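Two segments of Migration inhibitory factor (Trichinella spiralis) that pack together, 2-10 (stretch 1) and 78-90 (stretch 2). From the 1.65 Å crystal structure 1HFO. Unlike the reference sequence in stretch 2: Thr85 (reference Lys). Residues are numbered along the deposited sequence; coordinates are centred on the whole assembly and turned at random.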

# COMPACT_ATOMS: atom_id res chain seq x y z
N ILE A 2 -8.05 -8.08 -4.53
CA ILE A 2 -7.13 -7.09 -5.03
C ILE A 2 -5.74 -7.68 -4.94
O ILE A 2 -5.36 -8.25 -3.90
CB ILE A 2 -7.12 -5.79 -4.17
CG1 ILE A 2 -8.47 -5.10 -4.24
CG2 ILE A 2 -6.05 -4.83 -4.67
CD1 ILE A 2 -8.53 -3.88 -3.35
N PHE A 3 -5.02 -7.59 -6.04
CA PHE A 3 -3.64 -8.01 -6.04
C PHE A 3 -2.89 -6.78 -6.49
O PHE A 3 -3.12 -6.26 -7.58
CB PHE A 3 -3.34 -9.14 -7.02
CG PHE A 3 -1.91 -9.60 -6.95
CD1 PHE A 3 -1.45 -10.29 -5.83
CD2 PHE A 3 -1.01 -9.29 -7.96
CE1 PHE A 3 -0.10 -10.68 -5.72
CE2 PHE A 3 0.36 -9.68 -7.86
CZ PHE A 3 0.79 -10.37 -6.74
N THR A 4 -2.01 -6.29 -5.63
CA THR A 4 -1.25 -5.10 -5.94
C THR A 4 0.24 -5.41 -5.73
O THR A 4 0.61 -6.03 -4.73
CB THR A 4 -1.74 -3.92 -5.04
OG1 THR A 4 -0.88 -2.79 -5.19
CG2 THR A 4 -1.81 -4.34 -3.60
N LEU A 5 1.06 -4.98 -6.68
CA LEU A 5 2.50 -5.25 -6.66
C LEU A 5 3.33 -4.02 -6.98
O LEU A 5 2.99 -3.21 -7.85
CB LEU A 5 2.82 -6.34 -7.67
CG LEU A 5 4.22 -6.95 -7.70
CD1 LEU A 5 4.38 -7.82 -6.47
CD2 LEU A 5 4.40 -7.81 -8.97
N ASN A 6 4.44 -3.89 -6.27
CA ASN A 6 5.38 -2.81 -6.49
C ASN A 6 6.67 -3.47 -6.95
O ASN A 6 7.13 -4.45 -6.35
CB ASN A 6 5.60 -2.02 -5.20
CG ASN A 6 4.31 -1.47 -4.65
OD1 ASN A 6 3.68 -2.07 -3.77
ND2 ASN A 6 3.89 -0.33 -5.19
N THR A 7 7.26 -2.93 -8.00
CA THR A 7 8.47 -3.53 -8.55
C THR A 7 9.42 -2.51 -9.14
O THR A 7 9.02 -1.40 -9.52
CB THR A 7 8.09 -4.56 -9.64
OG1 THR A 7 9.27 -5.18 -10.17
CG2 THR A 7 7.34 -3.88 -10.77
N ASN A 8 10.70 -2.88 -9.23
CA ASN A 8 11.70 -2.00 -9.81
C ASN A 8 11.91 -2.23 -11.30
O ASN A 8 12.63 -1.46 -11.95
CB ASN A 8 13.05 -2.14 -9.07
CG ASN A 8 13.42 -3.58 -8.78
OD1 ASN A 8 12.97 -4.51 -9.44
ND2 ASN A 8 14.29 -3.77 -7.77
N ILE A 9 11.29 -3.26 -11.86
CA ILE A 9 11.46 -3.51 -13.28
C ILE A 9 10.80 -2.42 -14.11
O ILE A 9 10.07 -1.58 -13.58
CB ILE A 9 10.89 -4.88 -13.72
CG1 ILE A 9 9.37 -4.90 -13.54
CG2 ILE A 9 11.55 -6.00 -12.95
CD1 ILE A 9 8.77 -6.22 -13.92
N LYS A 10 11.04 -2.44 -15.41
CA LYS A 10 10.50 -1.44 -16.31
C LYS A 10 9.08 -1.77 -16.77
O LYS A 10 8.72 -2.93 -16.87
CB LYS A 10 11.42 -1.30 -17.53
CG LYS A 10 12.84 -0.86 -17.18
CD LYS A 10 13.78 -1.01 -18.37
CE LYS A 10 13.38 -0.10 -19.53
NZ LYS A 10 13.40 1.34 -19.13
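Stretch 2 (78-90) KLFDHLNTKLGIP

A helix laid across a β-strand can be held by side chains alone, and this pair of segments from the Trichinella migration inhibitory factor is a clear example. Residues 2-7 form an extended strand, with residues 8-10 continuing as loop. Stretch 2 is helical from Lys78 to Leu87, the helix having begun earlier in the chain, and it runs in the same general sense as the strand: the N-to-C directions differ by 47°, with a signed crossing angle of -47°. The axes come no closer than 12.9 Å, a gap too wide for the backbones to meet, and no hydrogen bond passes between the stretches. The contact buries 328 Å², both sides summed.

The apolar contacts follow from two periodicities. In a strand, alternate side chains face the same way, so Phe3, Leu5 and Thr7 point toward stretch 2 while the side chains of Ile2, Thr4 and Asn6 remain out of reach. In a helix, every fourth residue returns to nearly the same face, which brings forward Leu79, Leu83 and Leu87. The register is accordingly Phe3 with Leu79 (CA to CA 10.1 Å) and Leu5 with Leu83 (CA to CA 10.0 Å), tightening to 8.0 Å between the CA atoms of Ile9 and Leu87. The Phe3 ring meets two leucines obliquely, its CE1 lying 4.1 Å from Leu79 CD2 and its CZ 3.8 Å from Leu83 CD1. Leu5 likewise touches two successive turns, through CD2, at 4.0 Å from Leu83 CD2 and 3.9 Å from Leu87 CD1. Beyond the strand, Ile9 CD1 approaches Leu87 CB at 3.7 Å, and Ile9 CG2 lies 4.1 Å from Ile89 CG1.

The helix ends in a manner that extends the contact. Gly88 leaves helical conformation with a phi of 75°, a positive value that favours glycine, and the chain then becomes extended at Ile89, whose side chain again points toward stretch 1. Ile89 CD1 sits 3.4 Å from Thr7 OG1, a packing contact between a methyl group and a hydroxyl oxygen.

Polar interactions work within each stretch. Ile9 N donates to Thr7 OG1 at 3.3 Å, nearly linear at 175°, linking the end of the strand to the loop that carries Ile9. In stretch 2, Asn84 ND2 donates to Ile89 O at 2.8 Å, tying the segment after Gly88 back to the helix. The general lesson is that hydrogen bonds can lie within each segment while the contact between them is made by side-chain packing, most of it apolar.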

# COMPACT_ATOMS: atom_id res chain seq x y z
N LYS A 78 1.66 -20.83 -6.55
CA LYS A 78 1.06 -20.43 -7.82
C LYS A 78 1.35 -18.98 -8.22
O LYS A 78 1.69 -18.70 -9.38
CB LYS A 78 -0.45 -20.65 -7.76
CG LYS A 78 -0.85 -22.10 -7.58
CD LYS A 78 -2.34 -22.27 -7.75
CE LYS A 78 -2.88 -23.42 -6.92
NZ LYS A 78 -2.17 -24.70 -7.19
N LEU A 79 1.19 -18.06 -7.27
CA LEU A 79 1.44 -16.65 -7.55
C LEU A 79 2.91 -16.39 -7.88
O LEU A 79 3.21 -15.60 -8.77
CB LEU A 79 1.01 -15.78 -6.36
CG LEU A 79 -0.47 -15.39 -6.26
CD1 LEU A 79 -1.34 -16.62 -6.34
CD2 LEU A 79 -0.72 -14.64 -4.94
N PHE A 80 3.82 -17.01 -7.15
CA PHE A 80 5.23 -16.79 -7.42
C PHE A 80 5.66 -17.36 -8.76
O PHE A 80 6.45 -16.74 -9.48
CB PHE A 80 6.09 -17.37 -6.31
CG PHE A 80 6.28 -16.42 -5.16
CD1 PHE A 80 5.26 -16.19 -4.25
CD2 PHE A 80 7.48 -15.74 -5.01
CE1 PHE A 80 5.44 -15.28 -3.18
CE2 PHE A 80 7.67 -14.84 -3.97
CZ PHE A 80 6.63 -14.61 -3.05
N ASP A 81 5.14 -18.53 -9.10
CA ASP A 81 5.44 -19.13 -10.40
C ASP A 81 4.96 -18.18 -11.49
O ASP A 81 5.68 -17.86 -12.44
CB ASP A 81 4.76 -20.50 -10.52
CG ASP A 81 4.70 -20.99 -11.96
OD1 ASP A 81 5.77 -21.09 -12.60
OD2 ASP A 81 3.59 -21.29 -12.45
N HIS A 82 3.73 -17.69 -11.33
CA HIS A 82 3.15 -16.77 -12.29
C HIS A 82 3.98 -15.49 -12.46
O HIS A 82 4.30 -15.09 -13.57
CB HIS A 82 1.71 -16.43 -11.86
CG HIS A 82 1.05 -15.43 -12.75
ND1 HIS A 82 0.67 -15.72 -14.04
CD2 HIS A 82 0.76 -14.12 -12.55
CE1 HIS A 82 0.18 -14.62 -14.60
NE2 HIS A 82 0.23 -13.65 -13.72
N LEU A 83 4.33 -14.84 -11.35
CA LEU A 83 5.10 -13.61 -11.43
C LEU A 83 6.52 -13.82 -12.01
O LEU A 83 7.01 -13.00 -12.78
CB LEU A 83 5.16 -12.97 -10.04
CG LEU A 83 3.77 -12.56 -9.51
CD1 LEU A 83 3.86 -12.16 -8.04
CD2 LEU A 83 3.22 -11.40 -10.33
N ASN A 84 7.17 -14.91 -11.61
CA ASN A 84 8.51 -15.21 -12.12
C ASN A 84 8.42 -15.41 -13.64
O ASN A 84 9.25 -14.91 -14.39
CB ASN A 84 9.02 -16.50 -11.45
CG ASN A 84 10.34 -16.96 -12.01
OD1 ASN A 84 10.50 -18.13 -12.37
ND2 ASN A 84 11.31 -16.05 -12.09
N THR A 85 7.38 -16.10 -14.09
CA THR A 85 7.20 -16.34 -15.52
C THR A 85 6.89 -15.10 -16.35
O THR A 85 7.43 -14.93 -17.45
CB THR A 85 6.08 -17.38 -15.75
OG1 THR A 85 6.45 -18.62 -15.14
CG2 THR A 85 5.83 -17.59 -17.25
N LYS A 86 6.04 -14.21 -15.83
CA LYS A 86 5.65 -13.01 -16.57
C LYS A 86 6.56 -11.80 -16.46
O LYS A 86 6.68 -11.01 -17.40
CB LYS A 86 4.24 -12.58 -16.15
CG LYS A 86 3.17 -13.60 -16.43
CD LYS A 86 2.99 -13.87 -17.93
CE LYS A 86 1.95 -14.96 -18.14
NZ LYS A 86 1.79 -15.28 -19.60
N LEU A 87 7.20 -11.64 -15.30
CA LEU A 87 8.07 -10.49 -15.08
C LEU A 87 9.54 -10.87 -15.00
O LEU A 87 10.41 -9.99 -15.04
CB LEU A 87 7.65 -9.79 -13.79
CG LEU A 87 6.14 -9.56 -13.69
CD1 LEU A 87 5.84 -8.79 -12.43
CD2 LEU A 87 5.62 -8.80 -14.91
N GLY A 88 9.81 -12.17 -14.87
CA GLY A 88 11.18 -12.64 -14.81
C GLY A 88 11.88 -12.39 -13.49
O GLY A 88 13.10 -12.55 -13.39
N ILE A 89 11.12 -12.01 -12.47
CA ILE A 89 11.71 -11.74 -11.15
C ILE A 89 11.95 -13.02 -10.36
O ILE A 89 11.09 -13.89 -10.29
CB ILE A 89 10.80 -10.81 -10.30
CG1 ILE A 89 10.47 -9.53 -11.07
CG2 ILE A 89 11.50 -10.45 -9.00
CD1 ILE A 89 9.49 -8.61 -10.30
N PRO A 90 13.15 -13.16 -9.76
CA PRO A 90 13.48 -14.35 -8.97
C PRO A 90 12.52 -14.52 -7.80
O PRO A 90 12.18 -13.54 -7.13
CB PRO A 90 14.91 -14.07 -8.50
CG PRO A 90 15.46 -13.16 -9.55
CD PRO A 90 14.31 -12.25 -9.86